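Local coordinates for protein regulator of nonsense transcripts 2 (Homo sapiens, PDB 4CEM) that probably serves as a scaffold factor in nonsense-mediated mRNA decay, here represented by its first MIF4G domain, at residues 53-58 with 83-88; 92-97 with 126-131; 176-181 with 186-191. All coordinates share one frame; numbering follows the deposited sequence.

Interaction 1 of 3, residues 53-58 with 83-88; sequences KKNTAF and SKYIAE
Asn55, on helix 52-61, lies flat against the ring of Tyr85, the N-cap residue of helix 86-95. Its CB sits almost centrally over one ring face, 3.6 Å from the centroid of the Tyr85 ring and 8° off the normal, a CH-pi contact. One atom further out, CG of Asn55 rests 3.8 Å from CE1 of Tyr85. With that CG anti to the carbonyl carbon (chi1 -80°), the side chain heads outward from CB past the CD1-CE1 side of the ring, with OD1 of Asn55 3.7 Å from CD1 of Tyr85 and the amide stacked 18° from the ring plane. MIF4G domains are all-helical folds of the HEAT type, and here the turn leading into helix 86-95 is packed onto the earlier helix 52-61. ND2 of Asn55 turns back to the residues just before its helix, hydrogen-bonded to the carbonyl oxygens of Ser51 and Asp49, which fixes the amide's rotation. A leucine in place of Tyr85 would probably leave the Asn55 amide without the flat surface it stacks on and open a gap between the two helices. OG1 of Thr56 lies 4.4 Å from CE2 of Tyr85 while hydrogen-bonding to Ile52 O.

Interaction 2 of 3, residues 92-97 with 126-131; sequences SIVEAK and QVWKKH
The backbones of helices 86-95 and 120-137 come together at Val94 and Trp128, whose CA atoms are 6.7 Å apart, close to where the first helix ends and Ala96 leaves helical geometry. Val94 carries the contact, and its two methyls divide the work. With CG1 anti to the backbone N (chi1 176°), that methyl is carried over the six-membered ring of Trp128, 3.7 Å from its centroid, in a CH-pi contact placed toward the ring's rim near CE3 and CZ3. The same CG1 touches the imidazole of His131, coming within 3.7 Å of ND1, in an off-centre CH-pi contact tilted 30° from the ring normal. The side chains of Val94 and Trp128 pass each other, pointing in opposite directions. This is apolar interhelical packing of the kind that builds the helical solenoid of MIF4G domains. On the other branch, CG2 of Val94 meets CG1 of Val127 at 4.0 Å and CE2 of Trp128 at 3.9 Å. Helix 143-158 adds further contacts: Asp149 touches both Trp128 and His131, Ile153 packs on the indole, and Lys145 NZ is hydrogen-bonded to the carbonyl oxygen of Val94, a polar tie beside the apolar patch. Leu124, a turn before Trp128, also bears on Val94.

Interaction 3 of 3, residues 176-181 with 186-191; sequences KNIINA and HTHVSV
The connection between two consecutive helices brings the C-terminal end of helix 164-181 against the start of helix 189-204, with His188 in the N-cap position of the second helix. Its imidazole leans against Ile178 and Ala181, a turn apart on the first helix and both on the same side of the ring plane. CG1 of Ile178 lies over one face of the ring, 4.3 Å from the centroid of the His188 imidazole and 26° off the normal, a CH-pi contact displaced toward CG. The other branch of the isoleucine supports the root of the histidine: CG2 of Ile178 is 3.8 Å from CB of His188. Further out, the CB methyl of Ala181 approaches CE1 of His188 at 3.6 Å. CG of His188 stands anti to the carbonyl carbon (chi1 -58°), and from there the ring extends across to the first helix. The intervening turn adds polar support, since Asp182 OD2 accepts a hydrogen bond from the backbone N of His188. Ile143 of helix 143-158 touches His188, and Tyr243 of helix 230-259 backs Ile178. Packing of consecutive helices through residues next to their connection is characteristic of all-helical, HEAT-like folds such as the MIF4G domain.

How the interactions relate
From the N terminus, the chain first closes a loop at interaction 1, where helix 52-61 receives the turn that starts helix 86-95, with helix 70-79 in between. Interaction 2 opens only after that loop is complete, at the far end of the same helix 86-95, and closes on helix 120-137 after passing through helix 103-116. Interaction 3 closes the shortest loop, across the seven-residue connection between helices 164-181 and 189-204. The three contacts are therefore in series, neither nested nor crossed. Helix 86-95 bridges interactions 1 and 2, whose centres are 16 Å apart, whereas helix 143-158 borders both interactions 2 and 3, whose nearest atoms are about 9 Å apart.

Interaction 1 of 3, residues 53-58 with 83-88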
# COMPACT_ATOMS: atom_id res chain seq x y z
N LYS A 53 -23.55 4.54 -25.17
CA LYS A 53 -24.22 3.67 -24.20
C LYS A 53 -23.22 2.71 -23.55
O LYS A 53 -23.06 2.69 -22.33
CB LYS A 53 -25.37 2.87 -24.83
CG LYS A 53 -26.11 3.56 -25.98
CD LYS A 53 -27.48 2.92 -26.26
CE LYS A 53 -28.09 3.43 -27.56
NZ LYS A 53 -29.57 3.32 -27.61
N LYS A 54 -22.51 1.95 -24.39
CA LYS A 54 -21.66 0.86 -23.91
C LYS A 54 -20.41 1.38 -23.20
O LYS A 54 -20.09 0.93 -22.10
CB LYS A 54 -21.29 -0.09 -25.05
CG LYS A 54 -22.53 -0.70 -25.68
CD LYS A 54 -22.43 -2.19 -25.97
CE LYS A 54 -23.82 -2.81 -26.03
NZ LYS A 54 -23.84 -4.13 -26.72
N ASN A 55 -19.74 2.34 -23.81
CA ASN A 55 -18.57 2.94 -23.18
C ASN A 55 -18.89 3.60 -21.85
O ASN A 55 -18.07 3.56 -20.93
CB ASN A 55 -17.89 3.93 -24.12
CG ASN A 55 -17.02 3.24 -25.13
OD1 ASN A 55 -15.81 3.12 -24.93
ND2 ASN A 55 -17.62 2.75 -26.21
N THR A 56 -20.07 4.20 -21.74
CA THR A 56 -20.47 4.84 -20.48
C THR A 56 -20.79 3.77 -19.45
O THR A 56 -20.40 3.89 -18.30
CB THR A 56 -21.68 5.78 -20.67
OG1 THR A 56 -21.36 6.74 -21.68
CG2 THR A 56 -22.00 6.50 -19.36
N ALA A 57 -21.49 2.72 -19.88
CA ALA A 57 -21.77 1.58 -19.01
C ALA A 57 -20.47 1.05 -18.43
O ALA A 57 -20.34 0.87 -17.21
CB ALA A 57 -22.50 0.49 -19.77
N PHE A 58 -19.49 0.84 -19.31
CA PHE A 58 -18.21 0.30 -18.90
C PHE A 58 -17.51 1.20 -17.90
O PHE A 58 -17.04 0.72 -16.86
CB PHE A 58 -17.31 0.04 -20.11
CG PHE A 58 -16.03 -0.65 -19.75
CD1 PHE A 58 -16.04 -1.94 -19.24
CD2 PHE A 58 -14.81 0.00 -19.89
CE1 PHE A 58 -14.86 -2.58 -18.89
CE2 PHE A 58 -13.62 -0.63 -19.55
CZ PHE A 58 -13.66 -1.92 -19.05
N SER A 83 -11.28 5.38 -26.83
CA SER A 83 -10.46 6.53 -27.21
C SER A 83 -10.92 7.86 -26.64
O SER A 83 -10.09 8.67 -26.24
CB SER A 83 -10.40 6.67 -28.73
OG SER A 83 -9.50 5.74 -29.30
N LYS A 84 -12.24 8.08 -26.60
CA LYS A 84 -12.80 9.34 -26.13
C LYS A 84 -13.11 9.37 -24.64
O LYS A 84 -13.47 10.43 -24.12
CB LYS A 84 -14.08 9.67 -26.90
CG LYS A 84 -13.86 9.95 -28.39
CD LYS A 84 -15.20 10.17 -29.08
CE LYS A 84 -15.14 9.87 -30.58
NZ LYS A 84 -14.39 10.91 -31.35
N TYR A 85 -12.99 8.24 -23.95
CA TYR A 85 -13.50 8.14 -22.57
C TYR A 85 -12.41 7.91 -21.51
O TYR A 85 -12.70 7.50 -20.38
CB TYR A 85 -14.58 7.06 -22.49
CG TYR A 85 -15.67 7.21 -23.52
CD1 TYR A 85 -15.46 6.79 -24.84
CD2 TYR A 85 -16.91 7.77 -23.20
CE1 TYR A 85 -16.45 6.93 -25.80
CE2 TYR A 85 -17.91 7.91 -24.15
CZ TYR A 85 -17.67 7.49 -25.45
OH TYR A 85 -18.64 7.61 -26.42
N ILE A 86 -11.17 8.22 -21.86
CA ILE A 86 -10.04 8.03 -20.96
C ILE A 86 -10.25 8.77 -19.65
O ILE A 86 -10.26 8.16 -18.58
CB ILE A 86 -8.70 8.49 -21.60
CG1 ILE A 86 -8.34 7.61 -22.81
CG2 ILE A 86 -7.57 8.43 -20.59
CD1 ILE A 86 -8.11 6.16 -22.48
N ALA A 87 -10.45 10.08 -19.74
CA ALA A 87 -10.58 10.92 -18.55
C ALA A 87 -11.64 10.40 -17.59
O ALA A 87 -11.44 10.42 -16.38
CB ALA A 87 -10.87 12.36 -18.94
N GLU A 88 -12.75 9.93 -18.14
CA GLU A 88 -13.87 9.40 -17.34
C GLU A 88 -13.49 8.07 -16.70
O GLU A 88 -13.72 7.85 -15.51
CB GLU A 88 -15.13 9.23 -18.19
CG GLU A 88 -15.65 10.51 -18.86
CD GLU A 88 -15.03 10.76 -20.23
OE1 GLU A 88 -13.79 10.86 -20.35
OE2 GLU A 88 -15.80 10.87 -21.22

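Interaction 2 of 3, residues 92-97 with 126-131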
# COMPACT_ATOMS: atom_id res chain seq x y z
N SER A 92 -13.16 7.00 -12.63
CA SER A 92 -13.76 5.82 -11.99
C SER A 92 -12.71 4.99 -11.26
O SER A 92 -12.88 4.63 -10.10
CB SER A 92 -14.46 4.95 -13.04
OG SER A 92 -15.53 5.64 -13.66
N ILE A 93 -11.60 4.72 -11.94
CA ILE A 93 -10.50 3.93 -11.38
C ILE A 93 -9.92 4.57 -10.11
O ILE A 93 -9.68 3.87 -9.12
CB ILE A 93 -9.38 3.72 -12.43
CG1 ILE A 93 -9.86 2.78 -13.54
CG2 ILE A 93 -8.11 3.17 -11.78
CD1 ILE A 93 -8.99 2.79 -14.78
N VAL A 94 -9.69 5.88 -10.12
CA VAL A 94 -9.12 6.53 -8.94
C VAL A 94 -10.08 6.58 -7.75
O VAL A 94 -9.66 6.43 -6.60
CB VAL A 94 -8.62 7.95 -9.27
CG1 VAL A 94 -8.11 8.64 -8.01
CG2 VAL A 94 -7.53 7.89 -10.32
N GLU A 95 -11.37 6.76 -8.01
CA GLU A 95 -12.37 6.86 -6.94
C GLU A 95 -12.80 5.50 -6.40
O GLU A 95 -13.13 5.38 -5.23
CB GLU A 95 -13.60 7.63 -7.44
CG GLU A 95 -13.31 9.10 -7.77
CD GLU A 95 -14.21 9.67 -8.87
OE1 GLU A 95 -15.05 8.92 -9.44
OE2 GLU A 95 -14.06 10.88 -9.18
N ALA A 96 -12.81 4.48 -7.25
CA ALA A 96 -13.24 3.14 -6.86
C ALA A 96 -12.65 2.68 -5.53
O ALA A 96 -11.47 2.86 -5.27
CB ALA A 96 -12.89 2.14 -7.95
N LYS A 97 -13.49 2.08 -4.69
CA LYS A 97 -13.06 1.59 -3.38
C LYS A 97 -12.69 0.12 -3.49
O LYS A 97 -13.56 -0.74 -3.58
CB LYS A 97 -14.18 1.79 -2.35
CG LYS A 97 -14.53 3.25 -2.11
CD LYS A 97 -16.00 3.43 -1.76
CE LYS A 97 -16.40 4.90 -1.74
NZ LYS A 97 -17.88 5.07 -1.74
N GLN A 126 -2.10 12.37 -13.58
CA GLN A 126 -2.60 13.72 -13.32
C GLN A 126 -3.80 13.69 -12.37
O GLN A 126 -3.85 14.46 -11.41
CB GLN A 126 -2.93 14.43 -14.64
CG GLN A 126 -3.32 15.89 -14.50
CD GLN A 126 -4.81 16.14 -14.70
OE1 GLN A 126 -5.39 16.97 -13.84
NE2 GLN A 126 -5.42 15.60 -15.63
N VAL A 127 -4.71 12.75 -12.59
CA VAL A 127 -5.90 12.63 -11.74
C VAL A 127 -5.60 12.13 -10.33
O VAL A 127 -6.31 12.49 -9.39
CB VAL A 127 -6.97 11.71 -12.39
CG1 VAL A 127 -8.21 11.63 -11.51
CG2 VAL A 127 -7.34 12.24 -13.77
N TRP A 128 -4.57 11.30 -10.17
CA TRP A 128 -4.08 10.95 -8.83
C TRP A 128 -3.53 12.15 -8.10
O TRP A 128 -3.74 12.30 -6.90
CB TRP A 128 -2.99 9.87 -8.88
CG TRP A 128 -3.50 8.45 -8.89
CD1 TRP A 128 -3.31 7.49 -9.88
CD2 TRP A 128 -4.29 7.78 -7.87
NE1 TRP A 128 -3.93 6.32 -9.54
CE2 TRP A 128 -4.53 6.42 -8.35
CE3 TRP A 128 -4.81 8.16 -6.64
CZ2 TRP A 128 -5.25 5.49 -7.62
CZ3 TRP A 128 -5.54 7.22 -5.91
CH2 TRP A 128 -5.76 5.91 -6.39
N LYS A 129 -2.79 13.00 -8.81
CA LYS A 129 -2.25 14.21 -8.19
C LYS A 129 -3.36 15.13 -7.68
O LYS A 129 -3.34 15.55 -6.53
CB LYS A 129 -1.33 14.96 -9.15
CG LYS A 129 0.09 14.44 -9.21
CD LYS A 129 0.89 15.24 -10.22
CE LYS A 129 2.28 14.69 -10.44
NZ LYS A 129 2.81 15.12 -11.76
N LYS A 130 -4.34 15.42 -8.54
CA LYS A 130 -5.51 16.21 -8.13
C LYS A 130 -6.17 15.57 -6.92
O LYS A 130 -6.53 16.26 -5.96
CB LYS A 130 -6.54 16.31 -9.27
CG LYS A 130 -6.07 17.02 -10.53
CD LYS A 130 -5.88 18.52 -10.33
CE LYS A 130 -5.31 19.18 -11.57
NZ LYS A 130 -4.86 20.58 -11.32
N HIS A 131 -6.33 14.25 -6.96
CA HIS A 131 -6.99 13.53 -5.87
C HIS A 131 -6.28 13.71 -4.55
O HIS A 131 -6.93 13.83 -3.52
CB HIS A 131 -7.11 12.05 -6.23
CG HIS A 131 -7.82 11.22 -5.19
ND1 HIS A 131 -9.13 10.91 -5.27
CD2 HIS A 131 -7.34 10.60 -4.03
CE1 HIS A 131 -9.48 10.14 -4.22
NE2 HIS A 131 -8.38 9.95 -3.46

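Interaction 3 of 3, residues 176-181 with 186-191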
# COMPACT_ATOMS: atom_id res chain seq x y z
N LYS A 176 5.97 11.30 2.74
CA LYS A 176 6.38 12.48 3.51
C LYS A 176 5.25 12.99 4.39
O LYS A 176 5.48 13.32 5.55
CB LYS A 176 6.87 13.61 2.58
CG LYS A 176 8.38 13.85 2.62
CD LYS A 176 8.74 15.25 2.12
CE LYS A 176 10.09 15.71 2.66
NZ LYS A 176 10.21 17.20 2.71
N ASN A 177 4.04 13.05 3.85
CA ASN A 177 2.90 13.57 4.60
C ASN A 177 2.56 12.70 5.80
O ASN A 177 2.28 13.21 6.89
CB ASN A 177 1.67 13.72 3.70
CG ASN A 177 1.87 14.75 2.60
OD1 ASN A 177 1.15 14.76 1.62
ND2 ASN A 177 2.86 15.61 2.77
N ILE A 178 2.60 11.39 5.60
CA ILE A 178 2.38 10.44 6.68
C ILE A 178 3.44 10.61 7.78
O ILE A 178 3.10 10.67 8.96
CB ILE A 178 2.38 9.00 6.16
CG1 ILE A 178 1.02 8.65 5.53
CG2 ILE A 178 2.70 8.03 7.29
CD1 ILE A 178 0.82 9.15 4.12
N ILE A 179 4.71 10.69 7.39
CA ILE A 179 5.79 10.93 8.35
C ILE A 179 5.55 12.21 9.16
O ILE A 179 5.69 12.21 10.38
CB ILE A 179 7.18 11.00 7.66
CG1 ILE A 179 7.87 9.64 7.73
CG2 ILE A 179 8.07 12.05 8.31
CD1 ILE A 179 9.02 9.50 6.74
N ASN A 180 5.16 13.28 8.47
CA ASN A 180 4.88 14.56 9.11
C ASN A 180 3.56 14.55 9.88
O ASN A 180 3.46 15.15 10.95
CB ASN A 180 4.91 15.68 8.08
CG ASN A 180 6.29 15.89 7.49
OD1 ASN A 180 7.28 15.88 8.22
ND2 ASN A 180 6.37 16.07 6.18
N ALA A 181 2.56 13.86 9.34
CA ALA A 181 1.29 13.70 10.02
C ALA A 181 1.45 12.91 11.33
O ALA A 181 0.79 13.23 12.32
CB ALA A 181 0.28 13.01 9.12
N HIS A 186 0.20 8.38 16.03
CA HIS A 186 0.58 7.49 14.94
C HIS A 186 -0.65 6.82 14.40
O HIS A 186 -0.93 5.66 14.69
CB HIS A 186 1.64 6.51 15.40
CG HIS A 186 3.00 7.15 15.53
ND1 HIS A 186 3.37 7.86 16.61
CD2 HIS A 186 4.07 7.21 14.64
CE1 HIS A 186 4.62 8.33 16.43
NE2 HIS A 186 5.04 7.93 15.22
N THR A 187 -1.39 7.59 13.60
CA THR A 187 -2.70 7.19 13.08
C THR A 187 -2.62 6.46 11.74
O THR A 187 -3.53 5.72 11.38
CB THR A 187 -3.61 8.42 12.94
OG1 THR A 187 -2.84 9.55 12.51
CG2 THR A 187 -4.27 8.75 14.27
N HIS A 188 -1.53 6.66 11.01
CA HIS A 188 -1.35 6.03 9.70
C HIS A 188 -0.50 4.77 9.75
O HIS A 188 -0.04 4.31 8.72
CB HIS A 188 -0.73 7.03 8.71
CG HIS A 188 -1.54 8.30 8.51
ND1 HIS A 188 -1.28 9.44 9.18
CD2 HIS A 188 -2.61 8.58 7.66
CE1 HIS A 188 -2.15 10.39 8.80
NE2 HIS A 188 -2.96 9.87 7.87
N VAL A 189 -0.30 4.20 10.94
CA VAL A 189 0.64 3.08 11.09
C VAL A 189 0.30 1.93 10.16
O VAL A 189 1.17 1.43 9.43
CB VAL A 189 0.70 2.53 12.52
CG1 VAL A 189 1.76 1.45 12.63
CG2 VAL A 189 0.99 3.65 13.50
N SER A 190 -0.96 1.51 10.19
CA SER A 190 -1.44 0.42 9.35
C SER A 190 -1.28 0.72 7.85
O SER A 190 -1.13 -0.19 7.04
CB SER A 190 -2.90 0.11 9.65
OG SER A 190 -3.74 1.13 9.12
N VAL A 191 -1.33 2.00 7.49
CA VAL A 191 -1.07 2.41 6.11
C VAL A 191 0.40 2.18 5.72
O VAL A 191 0.68 1.73 4.61
CB VAL A 191 -1.48 3.89 5.87
CG1 VAL A 191 -0.91 4.41 4.57
CG2 VAL A 191 -2.99 4.01 5.88